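Local coordinates for 3-oxoacyl-[acyl-carrier-protein] reductase (PDB 3U9L) that probably reduces 3-oxoacyl groups carried on acyl carrier protein with NADPH, as a member of the short-chain dehydrogenase/reductase family, at residues F100-A105 with A213-G218; P108-E113 with V205-A210; V249-V252 with K258-F261; A166-A171 with P260-V265. All coordinates share one frame; numbering follows the deposited sequence.

Overall arrangement
The four contacts lie in a Rossmann-type fold whose seven-stranded parallel sheet ends, within the chain, at strand 262-265. Contacts 1 and 2, centres about 11 Å apart, sit where the loop ahead of helix 108-136 and the start of that helix meet helix 209-217 and the residues leading into it; contact 2 is nested inside contact 1. Both close before contact 3 opens, about 41 Å from contact 1 between centres, while contact 4 crosses both. Contact 3 ties the loop entering strand 262-265 to the end of helix 242-252, and contact 4 ties the strand itself to helix 158-179. One pair thus lies at the subunit interface; the other secures the sheet's C-terminal edge.

Contact 1: F100-A105 with A213-G218; sequences FGPAEA and AEYEAG
P102 lies over one face of the Y215 ring, with CB 3.9 Å from the ring centroid and 17° off the normal, a CH-pi contact displaced toward the ring's rim. At the phenol end, Y215 OH donates to E104 OE1 at 2.6 Å. The carboxylate stands almost upright to the ring, the two planes 81° apart, and OE1 accepts the bond on its anti side, somewhat out of the carboxylate plane. E104 reaches this point because CG is anti to the backbone N (chi1 -159°) and the chain beyond stays extended. A water ties the same hydroxyl to the backbone, donating to Y215 OH at 3.0 Å and accepting from E104 N at 2.9 Å. The contact, buried at the subunit interface, joins the loop after strand 90-93 of the Rossmann-type fold to helix 209-217. A phenylalanine in place of Y215 would probably leave E104 OE1 and the water without their hydroxyl partner. Farther out, E104 OE2 forms a salt bridge with R211, and OE1 has a second partner in R134 of the second subunit. W181 of that subunit meets the Y215 ring edge-to-face.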
loop_
_atom_site.group_PDB
_atom_site.type_symbol
_atom_site.label_atom_id
_atom_site.label_comp_id
_atom_site.label_asym_id
_atom_site.label_seq_id
_atom_site.Cartn_x
_atom_site.Cartn_y
_atom_site.Cartn_z
ATOM N N PHE A 100 14.155 -2.643 8.461
ATOM C CA PHE A 100 13.747 -2.648 9.855
ATOM C C PHE A 100 14.204 -1.388 10.568
ATOM O O PHE A 100 15.369 -1.004 10.467
ATOM C CB PHE A 100 14.378 -3.844 10.599
ATOM C CG PHE A 100 13.830 -4.047 11.993
ATOM C CD1 PHE A 100 12.653 -4.769 12.187
ATOM C CD2 PHE A 100 14.507 -3.572 13.119
ATOM C CE1 PHE A 100 12.133 -5.002 13.460
ATOM C CE2 PHE A 100 13.989 -3.795 14.411
ATOM C CZ PHE A 100 12.818 -4.524 14.578
ATOM N N GLY A 101 13.293 -0.774 11.322
ATOM C CA GLY A 101 13.626 0.458 12.024
ATOM C C GLY A 101 12.382 1.310 12.228
ATOM O O GLY A 101 11.322 1.061 11.590
ATOM N N PRO A 102 12.520 2.347 13.071
ATOM C CA PRO A 102 11.447 3.281 13.370
ATOM C C PRO A 102 11.107 4.001 12.085
ATOM O O PRO A 102 12.008 4.481 11.369
ATOM C CB PRO A 102 12.086 4.314 14.321
ATOM C CG PRO A 102 13.501 3.824 14.613
ATOM C CD PRO A 102 13.790 2.628 13.806
ATOM N N ALA A 103 9.820 4.132 11.805
ATOM C CA ALA A 103 9.393 4.659 10.494
ATOM C C ALA A 103 9.883 6.081 10.299
ATOM O O ALA A 103 10.239 6.480 9.188
ATOM C CB ALA A 103 7.867 4.641 10.417
ATOM N N GLU A 104 9.840 6.871 11.363
ATOM C CA GLU A 104 10.262 8.279 11.311
ATOM C C GLU A 104 11.694 8.447 10.867
ATOM O O GLU A 104 12.029 9.482 10.314
ATOM C CB GLU A 104 10.091 8.950 12.675
ATOM C CG GLU A 104 10.022 10.524 12.598
ATOM C CD GLU A 104 10.084 11.208 13.981
ATOM O OE1 GLU A 104 9.507 10.648 14.950
ATOM O OE2 GLU A 104 10.652 12.333 14.086
ATOM N N ALA A 105 12.547 7.427 11.093
ATOM C CA ALA A 105 13.987 7.516 10.807
ATOM C C ALA A 105 14.329 7.148 9.371
ATOM O O ALA A 105 15.462 7.356 8.900
ATOM C CB ALA A 105 14.823 6.633 11.823
ATOM N N ALA A 213 18.812 7.173 16.597
ATOM C CA ALA A 213 19.433 7.237 17.936
ATOM C C ALA A 213 18.512 7.918 18.949
ATOM O O ALA A 213 18.470 7.498 20.110
ATOM C CB ALA A 213 20.823 7.869 17.899
ATOM N N GLU A 214 17.738 8.925 18.534
ATOM C CA GLU A 214 16.718 9.490 19.429
ATOM C C GLU A 214 15.716 8.471 19.867
ATOM O O GLU A 214 15.246 8.519 21.008
ATOM C CB GLU A 214 15.898 10.622 18.782
ATOM C CG GLU A 214 16.537 11.952 18.802
ATOM C CD GLU A 214 15.800 12.955 17.885
ATOM O OE1 GLU A 214 14.559 13.151 18.035
ATOM O OE2 GLU A 214 16.501 13.587 17.047
ATOM N N TYR A 215 15.306 7.585 18.959
ATOM C CA TYR A 215 14.324 6.555 19.320
ATOM C C TYR A 215 14.926 5.584 20.363
ATOM O O TYR A 215 14.264 5.183 21.317
ATOM C CB TYR A 215 13.815 5.808 18.060
ATOM C CG TYR A 215 12.569 6.445 17.451
ATOM C CD1 TYR A 215 12.649 7.654 16.803
ATOM C CD2 TYR A 215 11.318 5.853 17.604
ATOM C CE1 TYR A 215 11.482 8.287 16.264
ATOM C CE2 TYR A 215 10.155 6.442 17.099
ATOM C CZ TYR A 215 10.240 7.655 16.427
ATOM O OH TYR A 215 9.105 8.214 15.892
ATOM N N GLU A 216 16.196 5.250 20.180
ATOM C CA GLU A 216 16.895 4.318 21.049
ATOM C C GLU A 216 17.181 4.870 22.458
ATOM O O GLU A 216 17.269 4.128 23.407
ATOM C CB GLU A 216 18.167 3.851 20.334
ATOM C CG GLU A 216 17.801 2.899 19.197
ATOM C CD GLU A 216 18.959 2.552 18.214
ATOM O OE1 GLU A 216 20.039 3.236 18.280
ATOM O OE2 GLU A 216 18.784 1.577 17.395
ATOM N N ALA A 217 17.292 6.186 22.588
ATOM C CA ALA A 217 17.581 6.800 23.866
ATOM C C ALA A 217 16.318 7.303 24.550
ATOM O O ALA A 217 16.356 7.705 25.706
ATOM C CB ALA A 217 18.590 7.964 23.664
ATOM N N GLY A 218 15.184 7.300 23.852
ATOM C CA GLY A 218 13.934 7.774 24.460
ATOM C C GLY A 218 13.047 6.618 24.902
ATOM O O GLY A 218 13.533 5.554 25.196
HETATM O O HOH W 1 8.605 6.098 13.887
#

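Contact 2: P108-E113 with V205-A210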
loop_
_atom_site.group_PDB
_atom_site.type_symbol
_atom_site.label_atom_id
_atom_site.label_comp_id
_atom_site.label_asym_id
_atom_site.label_seq_id
_atom_site.Cartn_x
_atom_site.Cartn_y
_atom_site.Cartn_z
ATOM N N PRO A 108 12.056 9.993 3.161
ATOM C CA PRO A 108 11.028 9.919 2.119
ATOM C C PRO A 108 11.529 9.143 0.906
ATOM O O PRO A 108 10.771 8.390 0.297
ATOM C CB PRO A 108 10.805 11.386 1.749
ATOM C CG PRO A 108 11.149 12.136 2.986
ATOM C CD PRO A 108 12.272 11.373 3.630
ATOM N N GLU A 109 12.800 9.331 0.567
ATOM C CA GLU A 109 13.406 8.623 -0.553
ATOM C C GLU A 109 13.488 7.131 -0.261
ATOM O O GLU A 109 13.292 6.301 -1.149
ATOM C CB GLU A 109 14.800 9.180 -0.850
ATOM C CG GLU A 109 14.810 10.643 -1.262
ATOM C CD GLU A 109 14.740 11.583 -0.074
ATOM O OE1 GLU A 109 14.810 11.098 1.074
ATOM O OE2 GLU A 109 14.616 12.807 -0.290
ATOM N N GLN A 110 13.777 6.796 0.993
ATOM C CA GLN A 110 13.859 5.403 1.414
ATOM C C GLN A 110 12.546 4.683 1.130
ATOM O O GLN A 110 12.535 3.590 0.563
ATOM C CB GLN A 110 14.201 5.310 2.902
ATOM C CG GLN A 110 15.670 5.540 3.216
ATOM C CD GLN A 110 16.097 4.887 4.516
ATOM O OE1 GLN A 110 15.892 5.438 5.597
ATOM N NE2 GLN A 110 16.694 3.705 4.416
ATOM N N PHE A 111 11.440 5.304 1.527
ATOM C CA PHE A 111 10.112 4.737 1.287
ATOM C C PHE A 111 9.911 4.589 -0.222
ATOM O O PHE A 111 9.387 3.583 -0.697
ATOM C CB PHE A 111 9.049 5.686 1.796
ATOM C CG PHE A 111 8.701 5.508 3.231
ATOM C CD1 PHE A 111 9.522 6.010 4.219
ATOM C CD2 PHE A 111 7.532 4.876 3.591
ATOM C CE1 PHE A 111 9.201 5.872 5.573
ATOM C CE2 PHE A 111 7.180 4.742 4.951
ATOM C CZ PHE A 111 8.011 5.247 5.943
ATOM N N ALA A 112 10.320 5.591 -0.982
ATOM C CA ALA A 112 10.250 5.560 -2.443
ATOM C C ALA A 112 11.020 4.398 -3.050
ATOM O O ALA A 112 10.538 3.736 -3.907
ATOM C CB ALA A 112 10.718 6.817 -3.021
ATOM N N GLU A 113 12.207 4.164 -2.542
ATOM C CA GLU A 113 13.055 3.105 -3.044
ATOM C C GLU A 113 12.421 1.744 -2.808
ATOM O O GLU A 113 12.481 0.877 -3.612
ATOM C CB GLU A 113 14.448 3.166 -2.434
ATOM C CG GLU A 113 15.267 1.998 -2.793
ATOM C CD GLU A 113 16.621 1.924 -2.115
ATOM O OE1 GLU A 113 16.872 2.652 -1.159
ATOM O OE2 GLU A 113 17.421 1.102 -2.548
ATOM N N VAL A 205 18.164 -0.575 6.773
ATOM C CA VAL A 205 17.904 0.161 7.988
ATOM C C VAL A 205 17.759 1.650 7.664
ATOM O O VAL A 205 18.044 2.067 6.567
ATOM C CB VAL A 205 19.060 -0.013 9.028
ATOM C CG1 VAL A 205 19.088 -1.438 9.574
ATOM C CG2 VAL A 205 20.399 0.373 8.407
ATOM N N PRO A 206 17.315 2.440 8.621
ATOM C CA PRO A 206 17.136 3.872 8.353
ATOM C C PRO A 206 18.426 4.599 7.984
ATOM O O PRO A 206 19.474 4.303 8.562
ATOM C CB PRO A 206 16.564 4.397 9.662
ATOM C CG PRO A 206 15.844 3.159 10.273
ATOM C CD PRO A 206 16.634 1.991 9.854
ATOM N N ASP A 207 18.351 5.497 7.000
ATOM C CA ASP A 207 19.473 6.382 6.668
ATOM C C ASP A 207 19.667 7.497 7.697
ATOM O O ASP A 207 20.736 8.082 7.725
ATOM C CB ASP A 207 19.254 7.082 5.320
ATOM C CG ASP A 207 19.520 6.189 4.133
ATOM O OD1 ASP A 207 20.198 5.154 4.299
ATOM O OD2 ASP A 207 19.041 6.524 3.012
ATOM N N ASP A 208 18.633 7.834 8.476
ATOM C CA ASP A 208 18.693 8.940 9.422
ATOM C C ASP A 208 19.138 8.411 10.798
ATOM O O ASP A 208 18.327 8.171 11.688
ATOM C CB ASP A 208 17.346 9.680 9.538
ATOM C CG ASP A 208 17.442 11.005 10.342
ATOM O OD1 ASP A 208 18.459 11.209 11.062
ATOM O OD2 ASP A 208 16.490 11.826 10.283
ATOM N N HIS A 209 20.447 8.249 10.968
ATOM C CA HIS A 209 20.992 7.599 12.146
ATOM C C HIS A 209 20.695 8.370 13.404
ATOM O O HIS A 209 20.370 7.790 14.439
ATOM C CB HIS A 209 22.520 7.426 11.993
ATOM C CG HIS A 209 22.908 6.570 10.833
ATOM N ND1 HIS A 209 22.202 5.432 10.473
ATOM C CD2 HIS A 209 23.906 6.690 9.923
ATOM C CE1 HIS A 209 22.748 4.889 9.401
ATOM N NE2 HIS A 209 23.790 5.630 9.047
ATOM N N ALA A 210 20.824 9.682 13.323
ATOM C CA ALA A 210 20.552 10.546 14.461
ATOM C C ALA A 210 19.107 10.420 14.955
ATOM O O ALA A 210 18.875 10.365 16.162
ATOM C CB ALA A 210 20.837 11.996 14.085
#
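Q110 reaches from the first turn of helix 108-136 to the chain just ahead of helix 209-217 and grips it with both ends of its amide. Its OE1 accepts from D207 N at 2.8 Å with a nearly straight N-H (171°), although the donor stands well above the carbonyl plane. NE2 donates to V205 O at 3.0 Å; that oxygen lies in the plane of the amide, so the two bonds together fix which way round the group is turned. OE1 also accepts from T107 N, and packs 3.4 Å from P206 CA. The D207 side chain adds to this close packing: with CG anti to the carbonyl carbon (chi1 -77°), its carboxylate is laid over the Q110 amide, the planes only 9° apart, and OD2 comes 3.5 Å from Q110 CG. On the buried side, P206 rests on P102, A105 and F106. In the Rossmann-type fold the contact ties the start of helix 108-136, which follows strand 90-93, to the N-terminal approach of helix 209-217. There D208 is the N-cap residue, its OD1 accepting from R211 N, while its OD2 forms a salt bridge with R127 of the second subunit. An alanine in place of Q110 would probably leave D207 N and V205 O without these partners and free the 205-207 backbone to shift. The solvent side is looser. The V205 side chain points away from the helix, and the exposed acids stand off without touching: E113 OE1 is 6.1 Å from D207 OD2, and E109 OE1 is only slightly farther from it.

Contact 3: V249-V252 with K258-F261; sequences VRVV and KRPF
With CG anti to its own carbonyl carbon (chi1 -61°) and an extended run from CG to NE, the R259 side chain stretches to the C-terminal end of helix 242-252, where its guanidinium meets two successive backbone carbonyls of V251 and V252. NE donates to V251 O at 2.9 Å, and NH2 donates to V252 O at 3.0 Å along an almost straight N-H (173°). Both oxygens lie at the edge of the guanidinium, close to its plane, so the pair of bonds holds the flat group against turning about its last bonds. Both donors are tilted from the planes of the carbonyls they meet. The remaining terminal nitrogen, NH1, forms a salt bridge with E184. Nearer the backbone of R259, its CD crosses V251 at an angle, 4.1 Å from CG1. The other methyl branch, V251 CG2, faces the P260 ring, with P260 CG 4.3 Å away, and V251 also packs on S186 of strand 183-190. The positive guanidinium probably complements the partial negative charge at the helix end. This is an arginine hydrogen-bonded to the last carbonyls of a helix: R259 joins helix 242-252 to the short loop that turns back into strand 262-265, within the helix-to-strand connection that leads to the last parallel strand of the Rossmann-type sheet.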
loop_
_atom_site.group_PDB
_atom_site.type_symbol
_atom_site.label_atom_id
_atom_site.label_comp_id
_atom_site.label_asym_id
_atom_site.label_seq_id
_atom_site.Cartn_x
_atom_site.Cartn_y
_atom_site.Cartn_z
ATOM N N VAL A 249 3.584 -24.900 -6.893
ATOM C CA VAL A 249 3.527 -26.024 -7.819
ATOM C C VAL A 249 2.094 -26.525 -7.889
ATOM O O VAL A 249 1.597 -26.753 -8.984
ATOM C CB VAL A 249 4.462 -27.166 -7.349
ATOM C CG1 VAL A 249 4.188 -28.450 -8.141
ATOM C CG2 VAL A 249 5.953 -26.712 -7.404
ATOM N N ARG A 250 1.425 -26.663 -6.735
ATOM C CA ARG A 250 -0.008 -27.056 -6.716
ATOM C C ARG A 250 -0.932 -26.075 -7.418
ATOM O O ARG A 250 -1.842 -26.487 -8.126
ATOM C CB ARG A 250 -0.538 -27.291 -5.295
ATOM C CG ARG A 250 -0.185 -28.656 -4.755
ATOM C CD ARG A 250 -0.843 -28.954 -3.352
ATOM N NE ARG A 250 -0.496 -27.903 -2.381
ATOM C CZ ARG A 250 0.419 -28.018 -1.422
ATOM N NH1 ARG A 250 1.102 -29.170 -1.261
ATOM N NH2 ARG A 250 0.655 -26.969 -0.636
ATOM N N VAL A 251 -0.746 -24.770 -7.217
ATOM C CA VAL A 251 -1.549 -23.810 -8.008
ATOM C C VAL A 251 -1.357 -23.989 -9.513
ATOM O O VAL A 251 -2.325 -24.063 -10.292
ATOM C CB VAL A 251 -1.198 -22.360 -7.603
ATOM C CG1 VAL A 251 -1.826 -21.346 -8.557
ATOM C CG2 VAL A 251 -1.648 -22.101 -6.149
ATOM N N VAL A 252 -0.096 -24.001 -9.931
ATOM C CA VAL A 252 0.213 -24.156 -11.345
ATOM C C VAL A 252 -0.348 -25.486 -11.883
ATOM O O VAL A 252 -0.872 -25.527 -12.965
ATOM C CB VAL A 252 1.725 -24.049 -11.621
ATOM C CG1 VAL A 252 2.013 -24.501 -13.014
ATOM C CG2 VAL A 252 2.174 -22.610 -11.427
ATOM N N LYS A 258 -9.949 -23.269 -12.299
ATOM C CA LYS A 258 -10.183 -23.723 -10.922
ATOM C C LYS A 258 -9.073 -23.349 -9.921
ATOM O O LYS A 258 -9.008 -23.906 -8.825
ATOM C CB LYS A 258 -10.394 -25.241 -10.868
ATOM C CG LYS A 258 -11.588 -25.765 -11.730
ATOM C CD LYS A 258 -11.933 -27.237 -11.306
ATOM C CE LYS A 258 -11.115 -28.325 -12.050
ATOM N NZ LYS A 258 -11.452 -28.452 -13.542
ATOM N N ARG A 259 -8.195 -22.434 -10.290
ATOM C CA ARG A 259 -7.177 -21.974 -9.337
ATOM C C ARG A 259 -7.710 -21.098 -8.183
ATOM O O ARG A 259 -8.535 -20.207 -8.395
ATOM C CB ARG A 259 -6.058 -21.282 -10.106
ATOM C CG ARG A 259 -5.421 -22.249 -11.074
ATOM C CD ARG A 259 -4.291 -21.633 -11.798
ATOM N NE ARG A 259 -3.513 -22.629 -12.542
ATOM C CZ ARG A 259 -3.497 -22.737 -13.875
ATOM N NH1 ARG A 259 -4.187 -21.884 -14.625
ATOM N NH2 ARG A 259 -2.727 -23.655 -14.457
ATOM N N PRO A 260 -7.207 -21.329 -6.953
ATOM C CA PRO A 260 -7.665 -20.503 -5.832
ATOM C C PRO A 260 -7.209 -19.080 -6.082
ATOM O O PRO A 260 -6.128 -18.922 -6.649
ATOM C CB PRO A 260 -6.894 -21.050 -4.621
ATOM C CG PRO A 260 -5.810 -22.050 -5.198
ATOM C CD PRO A 260 -5.989 -22.128 -6.684
ATOM N N PHE A 261 -7.964 -18.093 -5.609
ATOM C CA PHE A 261 -7.542 -16.695 -5.653
ATOM C C PHE A 261 -6.368 -16.324 -4.676
ATOM O O PHE A 261 -5.478 -15.626 -5.076
ATOM C CB PHE A 261 -8.747 -15.773 -5.400
ATOM C CG PHE A 261 -8.443 -14.311 -5.585
ATOM C CD1 PHE A 261 -8.155 -13.810 -6.838
ATOM C CD2 PHE A 261 -8.451 -13.438 -4.503
ATOM C CE1 PHE A 261 -7.873 -12.466 -7.025
ATOM C CE2 PHE A 261 -8.180 -12.074 -4.680
ATOM C CZ PHE A 261 -7.884 -11.590 -5.947
#

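Contact 4: A166-A171 with P260-V265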
loop_
_atom_site.group_PDB
_atom_site.type_symbol
_atom_site.label_atom_id
_atom_site.label_comp_id
_atom_site.label_asym_id
_atom_site.label_seq_id
_atom_site.Cartn_x
_atom_site.Cartn_y
_atom_site.Cartn_z
ATOM N N ALA A 166 0.487 -2.105 -0.789
ATOM C CA ALA A 166 0.158 -1.500 -2.098
ATOM C C ALA A 166 0.229 -2.609 -3.120
ATOM O O ALA A 166 -0.632 -2.681 -3.996
ATOM C CB ALA A 166 1.138 -0.394 -2.453
HETATM N N MSE A 167 1.241 -3.481 -3.025
HETATM C CA MSE A 167 1.378 -4.534 -4.038
HETATM C C MSE A 167 0.174 -5.497 -4.074
HETATM O O MSE A 167 -0.298 -5.914 -5.141
HETATM C CB MSE A 167 2.672 -5.365 -3.862
HETATM C CG MSE A 167 2.950 -6.270 -5.088
HETATM SE SE MSE A 167 3.538 -8.107 -4.475
HETATM C CE MSE A 167 1.727 -8.788 -4.022
ATOM N N ASP A 168 -0.307 -5.866 -2.891
ATOM C CA ASP A 168 -1.492 -6.696 -2.864
ATOM C C ASP A 168 -2.731 -5.983 -3.475
ATOM O O ASP A 168 -3.496 -6.619 -4.167
ATOM C CB ASP A 168 -1.782 -7.170 -1.445
ATOM C CG ASP A 168 -2.727 -8.351 -1.417
ATOM O OD1 ASP A 168 -3.925 -8.091 -1.468
ATOM O OD2 ASP A 168 -2.282 -9.525 -1.318
ATOM N N ALA A 169 -2.926 -4.688 -3.172
ATOM C CA ALA A 169 -4.031 -3.891 -3.699
ATOM C C ALA A 169 -3.976 -3.878 -5.227
ATOM O O ALA A 169 -4.982 -3.988 -5.887
ATOM C CB ALA A 169 -3.986 -2.464 -3.144
ATOM N N ILE A 170 -2.775 -3.756 -5.764
ATOM C CA ILE A 170 -2.552 -3.771 -7.209
ATOM C C ILE A 170 -2.836 -5.139 -7.799
ATOM O O ILE A 170 -3.465 -5.240 -8.866
ATOM C CB ILE A 170 -1.122 -3.356 -7.559
ATOM C CG1 ILE A 170 -0.969 -1.871 -7.203
ATOM C CG2 ILE A 170 -0.785 -3.694 -9.121
ATOM C CD1 ILE A 170 0.413 -1.361 -7.106
ATOM N N ALA A 171 -2.442 -6.186 -7.125
ATOM C CA ALA A 171 -2.685 -7.536 -7.653
ATOM C C ALA A 171 -4.182 -7.769 -7.841
ATOM O O ALA A 171 -4.643 -8.417 -8.788
ATOM C CB ALA A 171 -2.114 -8.586 -6.680
ATOM N N PRO A 260 -7.207 -21.329 -6.953
ATOM C CA PRO A 260 -7.665 -20.503 -5.832
ATOM C C PRO A 260 -7.209 -19.080 -6.082
ATOM O O PRO A 260 -6.128 -18.922 -6.649
ATOM C CB PRO A 260 -6.894 -21.050 -4.621
ATOM C CG PRO A 260 -5.810 -22.050 -5.198
ATOM C CD PRO A 260 -5.989 -22.128 -6.684
ATOM N N PHE A 261 -7.964 -18.093 -5.609
ATOM C CA PHE A 261 -7.542 -16.695 -5.653
ATOM C C PHE A 261 -6.368 -16.324 -4.676
ATOM O O PHE A 261 -5.478 -15.626 -5.076
ATOM C CB PHE A 261 -8.747 -15.773 -5.400
ATOM C CG PHE A 261 -8.443 -14.311 -5.585
ATOM C CD1 PHE A 261 -8.155 -13.810 -6.838
ATOM C CD2 PHE A 261 -8.451 -13.438 -4.503
ATOM C CE1 PHE A 261 -7.873 -12.466 -7.025
ATOM C CE2 PHE A 261 -8.180 -12.074 -4.680
ATOM C CZ PHE A 261 -7.884 -11.590 -5.947
ATOM N N ARG A 262 -6.401 -16.858 -3.471
ATOM C CA ARG A 262 -5.321 -16.705 -2.513
ATOM C C ARG A 262 -4.946 -18.025 -1.882
ATOM O O ARG A 262 -5.801 -18.826 -1.652
ATOM C CB ARG A 262 -5.656 -15.740 -1.398
ATOM C CG ARG A 262 -5.830 -14.360 -1.773
ATOM C CD ARG A 262 -6.079 -13.534 -0.590
ATOM N NE ARG A 262 -6.275 -12.168 -0.973
ATOM C CZ ARG A 262 -5.318 -11.308 -1.204
ATOM N NH1 ARG A 262 -5.642 -10.108 -1.578
ATOM N NH2 ARG A 262 -4.122 -11.526 -0.785
ATOM N N VAL A 263 -3.672 -18.215 -1.575
ATOM C CA VAL A 263 -3.242 -19.447 -0.889
ATOM C C VAL A 263 -2.430 -18.916 0.286
ATOM O O VAL A 263 -1.535 -18.091 0.100
ATOM C CB VAL A 263 -2.405 -20.422 -1.802
ATOM C CG1 VAL A 263 -1.868 -21.600 -1.012
ATOM C CG2 VAL A 263 -3.246 -20.954 -2.959
ATOM N N HIS A 264 -2.808 -19.328 1.491
ATOM C CA HIS A 264 -2.181 -18.895 2.740
ATOM C C HIS A 264 -1.162 -19.952 3.171
ATOM O O HIS A 264 -1.497 -21.130 3.281
ATOM C CB HIS A 264 -3.255 -18.599 3.807
ATOM C CG HIS A 264 -4.193 -17.502 3.389
ATOM N ND1 HIS A 264 -3.867 -16.165 3.492
ATOM C CD2 HIS A 264 -5.414 -17.538 2.795
ATOM C CE1 HIS A 264 -4.848 -15.433 2.981
ATOM N NE2 HIS A 264 -5.793 -16.232 2.540
ATOM N N VAL A 265 0.082 -19.540 3.378
ATOM C CA VAL A 265 1.116 -20.441 3.886
ATOM C C VAL A 265 1.804 -19.784 5.071
ATOM O O VAL A 265 2.801 -19.093 4.909
ATOM C CB VAL A 265 2.146 -20.738 2.808
ATOM C CG1 VAL A 265 3.186 -21.790 3.296
ATOM C CG2 VAL A 265 1.458 -21.235 1.489
#
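R262 and D168 meet end-on, the arginine reaching from strand 262-265 and the aspartate from helix 158-179. Starting at CB, R262 turns CG anti to its own carbonyl carbon (chi1 -66°), and the chain then runs straight out to NE, reaching from the strand toward the helix. Along the way the side chain packs on V172, I187 and V189, while NE forms a salt bridge with D280 of helix 272-289 and the guanidinium makes a cation-pi contact with F276 of the same helix. At the tip, NH1 donates to D168 OD1 at 2.7 Å and NH2 to D168 OD2 at 2.8 Å, the latter along a nearly straight N-H (173°). Each oxygen uses its syn lone pair, and the carboxylate and guanidinium planes are nearly coplanar, 18° apart, making a two-pronged salt bridge. D168 offers its carboxylate with CG anti to the backbone N, and OD2 also accepts from S145 OG, just past strand 139-144. Both residues are buried, and the guanidinium has two acidic partners on different helices. That pairing probably offsets the cost of burying the charges and keeps D168 ionised, while the paired bonds fix the turn of both flat groups and bind the last strand of the chain's sheet to helix 158-179.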